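PDB 1ZA0: possible acyl-[acyl-carrier protein] desaturase DESA2 (acyl-[acp] desaturase) (stearoyl-acp desaturase) from Mycobacterium tuberculosis, which probably desaturates acyl chains carried on acyl carrier protein in mycobacterial fatty acid biosynthesis, as a member of the di-iron type 2 fatty acid desaturase family. Local coordinates for the manganese (II) ion site. Residues are numbered along the deposited sequence; one frame, centred on the assembly and turned at random.

The manganese (II) ion site. Residues 76, 103, 106-107, 110, 159, 189, 192. With MN (manganese (II) ion), chain B.
Helices 95-121, 148-172 and 176-206 turn ligands inward on one manganese ion in the core of the four-helix bundle, where this desaturase family builds its di-iron centre; helix 63-77 brings Lys76 in beside them. Manganese stands here in an iron site and may come from purification or crystallisation. The ion is six-coordinate and distorted. Helix 148-172 supplies Glu159, whose chain bends at chi2 and clamps the manganese with both carboxylate oxygens, OE1 at 2.3 Å and OE2 in a slightly longer bond. Glu107 and Glu189, from helices 95-121 and 176-206, share that bend, but their carboxylates are twisted differently: chi3 is near 5° in Glu159, -53° in Glu107 and -120° in Glu189. Each therefore gives the metal its OE2 and turns OE1 toward Lys76; Glu189 OE2 lies 2.1 Å from the manganese. His192, one turn on from Glu189, reaches the manganese through ND1 at 2.3 Å, and a water completes the observed shell, hydrogen-bonded also to Glu189 OE1.

The second shell fixes these ligands. Glu106 takes the far nitrogen of His192, NE2, on the anti lone pair of OE1 at 2.5 Å, almost exactly in the ring plane, which sets the ring's rotation and probably makes it a more electron-rich ligand. Trp103, CG anti to its backbone N, lays CD1 over the centre of one face of that imidazole. Trp103 NE1 donates to Glu159 OE2 at 2.7 Å, from above the carboxylate plane, so this oxygen serves both metal and indole.

Lys76 NZ lies roughly where the other iron would be expected, since it meets Glu107, Glu189 and His110, the predicted ligands of that iron. Lys76 NZ forms salt bridges to the carboxylate oxygens turned away from the manganese, Glu189 OE1 at 2.8 Å and Glu107 OE1 at 3.0 Å. It also hydrogen-bonds to His110 ND1, near that ring's plane. Its likely positive charge would discourage a second cation. The metal ties together three helices, Lys76 links helix 63-77 to its ligands, and the site is the place of the family's oxygen-activating centre, probably serving desaturation here when loaded with iron.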
loop_
_atom_site.group_PDB
_atom_site.type_symbol
_atom_site.label_atom_id
_atom_site.label_comp_id
_atom_site.label_asym_id
_atom_site.label_seq_id
_atom_site.Cartn_x
_atom_site.Cartn_y
_atom_site.Cartn_z
ATOM N N LYS A 76 -0.529 -7.057 0.228
ATOM C CA LYS A 76 0.885 -7.102 -0.135
ATOM C C LYS A 76 1.285 -8.492 -0.687
ATOM O O LYS A 76 2.131 -8.569 -1.551
ATOM C CB LYS A 76 1.796 -6.733 1.037
ATOM C CG LYS A 76 1.658 -5.269 1.529
ATOM C CD LYS A 76 2.455 -4.314 0.817
ATOM C CE LYS A 76 2.216 -2.883 1.401
ATOM N NZ LYS A 76 2.917 -2.057 0.433
ATOM N N TRP A 103 10.463 -2.212 -7.303
ATOM C CA TRP A 103 9.163 -1.974 -6.692
ATOM C C TRP A 103 8.646 -3.287 -6.122
ATOM O O TRP A 103 8.236 -3.343 -4.970
ATOM C CB TRP A 103 8.156 -1.375 -7.689
ATOM C CG TRP A 103 6.746 -1.264 -7.141
ATOM C CD1 TRP A 103 6.307 -0.280 -6.350
ATOM C CD2 TRP A 103 5.627 -2.134 -7.350
ATOM N NE1 TRP A 103 5.002 -0.498 -5.990
ATOM C CE2 TRP A 103 4.563 -1.633 -6.603
ATOM C CE3 TRP A 103 5.431 -3.331 -8.057
ATOM C CZ2 TRP A 103 3.320 -2.256 -6.546
ATOM C CZ3 TRP A 103 4.215 -3.965 -7.981
ATOM C CH2 TRP A 103 3.156 -3.405 -7.264
ATOM N N GLU A 106 10.390 -4.308 -2.932
ATOM C CA GLU A 106 9.939 -3.488 -1.789
ATOM C C GLU A 106 8.581 -3.936 -1.241
ATOM O O GLU A 106 8.439 -4.070 -0.027
ATOM C CB GLU A 106 9.952 -2.017 -2.107
ATOM C CG GLU A 106 11.357 -1.495 -2.333
ATOM C CD GLU A 106 11.421 0.042 -2.642
ATOM O OE1 GLU A 106 10.394 0.780 -2.580
ATOM O OE2 GLU A 106 12.547 0.503 -2.858
ATOM N N GLU A 107 7.640 -4.201 -2.129
ATOM C CA GLU A 107 6.363 -4.712 -1.760
ATOM C C GLU A 107 6.522 -6.066 -0.989
ATOM O O GLU A 107 5.821 -6.350 0.033
ATOM C CB GLU A 107 5.470 -4.918 -2.987
ATOM C CG GLU A 107 5.026 -3.661 -3.734
ATOM C CD GLU A 107 4.147 -2.755 -2.872
ATOM O OE1 GLU A 107 3.159 -3.200 -2.322
ATOM O OE2 GLU A 107 4.494 -1.626 -2.689
ATOM N N HIS A 110 7.713 -5.669 2.590
ATOM C CA HIS A 110 6.647 -5.244 3.448
ATOM C C HIS A 110 5.861 -6.451 3.936
ATOM O O HIS A 110 5.612 -6.566 5.143
ATOM C CB HIS A 110 5.638 -4.286 2.676
ATOM C CG HIS A 110 6.285 -3.029 2.181
ATOM N ND1 HIS A 110 5.704 -2.203 1.223
ATOM C CD2 HIS A 110 7.441 -2.420 2.567
ATOM C CE1 HIS A 110 6.504 -1.159 1.042
ATOM N NE2 HIS A 110 7.559 -1.266 1.846
ATOM N N GLU A 159 -1.120 3.370 -4.777
ATOM C CA GLU A 159 -0.032 3.723 -3.903
ATOM C C GLU A 159 -0.342 4.883 -2.983
ATOM O O GLU A 159 0.084 4.881 -1.842
ATOM C CB GLU A 159 1.270 3.964 -4.665
ATOM C CG GLU A 159 1.758 2.723 -5.372
ATOM C CD GLU A 159 2.368 1.746 -4.336
ATOM O OE1 GLU A 159 2.295 2.059 -3.092
ATOM O OE2 GLU A 159 2.956 0.745 -4.715
ATOM N N GLU A 189 5.745 3.701 0.609
ATOM C CA GLU A 189 4.575 3.942 -0.167
ATOM C C GLU A 189 4.535 5.390 -0.751
ATOM O O GLU A 189 4.054 5.575 -1.878
ATOM C CB GLU A 189 3.276 3.707 0.624
ATOM C CG GLU A 189 3.156 2.343 1.290
ATOM C CD GLU A 189 2.928 1.194 0.325
ATOM O OE1 GLU A 189 1.854 0.506 0.467
ATOM O OE2 GLU A 189 3.828 0.923 -0.510
ATOM N N HIS A 192 6.677 5.164 -3.700
ATOM C CA HIS A 192 6.044 4.434 -4.755
ATOM C C HIS A 192 5.072 5.367 -5.508
ATOM O O HIS A 192 5.002 5.410 -6.786
ATOM C CB HIS A 192 5.327 3.185 -4.178
ATOM C CG HIS A 192 6.266 2.117 -3.641
ATOM N ND1 HIS A 192 5.814 0.923 -3.100
ATOM C CD2 HIS A 192 7.622 2.112 -3.495
ATOM C CE1 HIS A 192 6.870 0.195 -2.739
ATOM N NE2 HIS A 192 7.970 0.905 -2.919
HETATM MN MN MN B . 3.634 0.324 -2.480
HETATM O O HOH W 1 1.654 -0.544 -2.319
#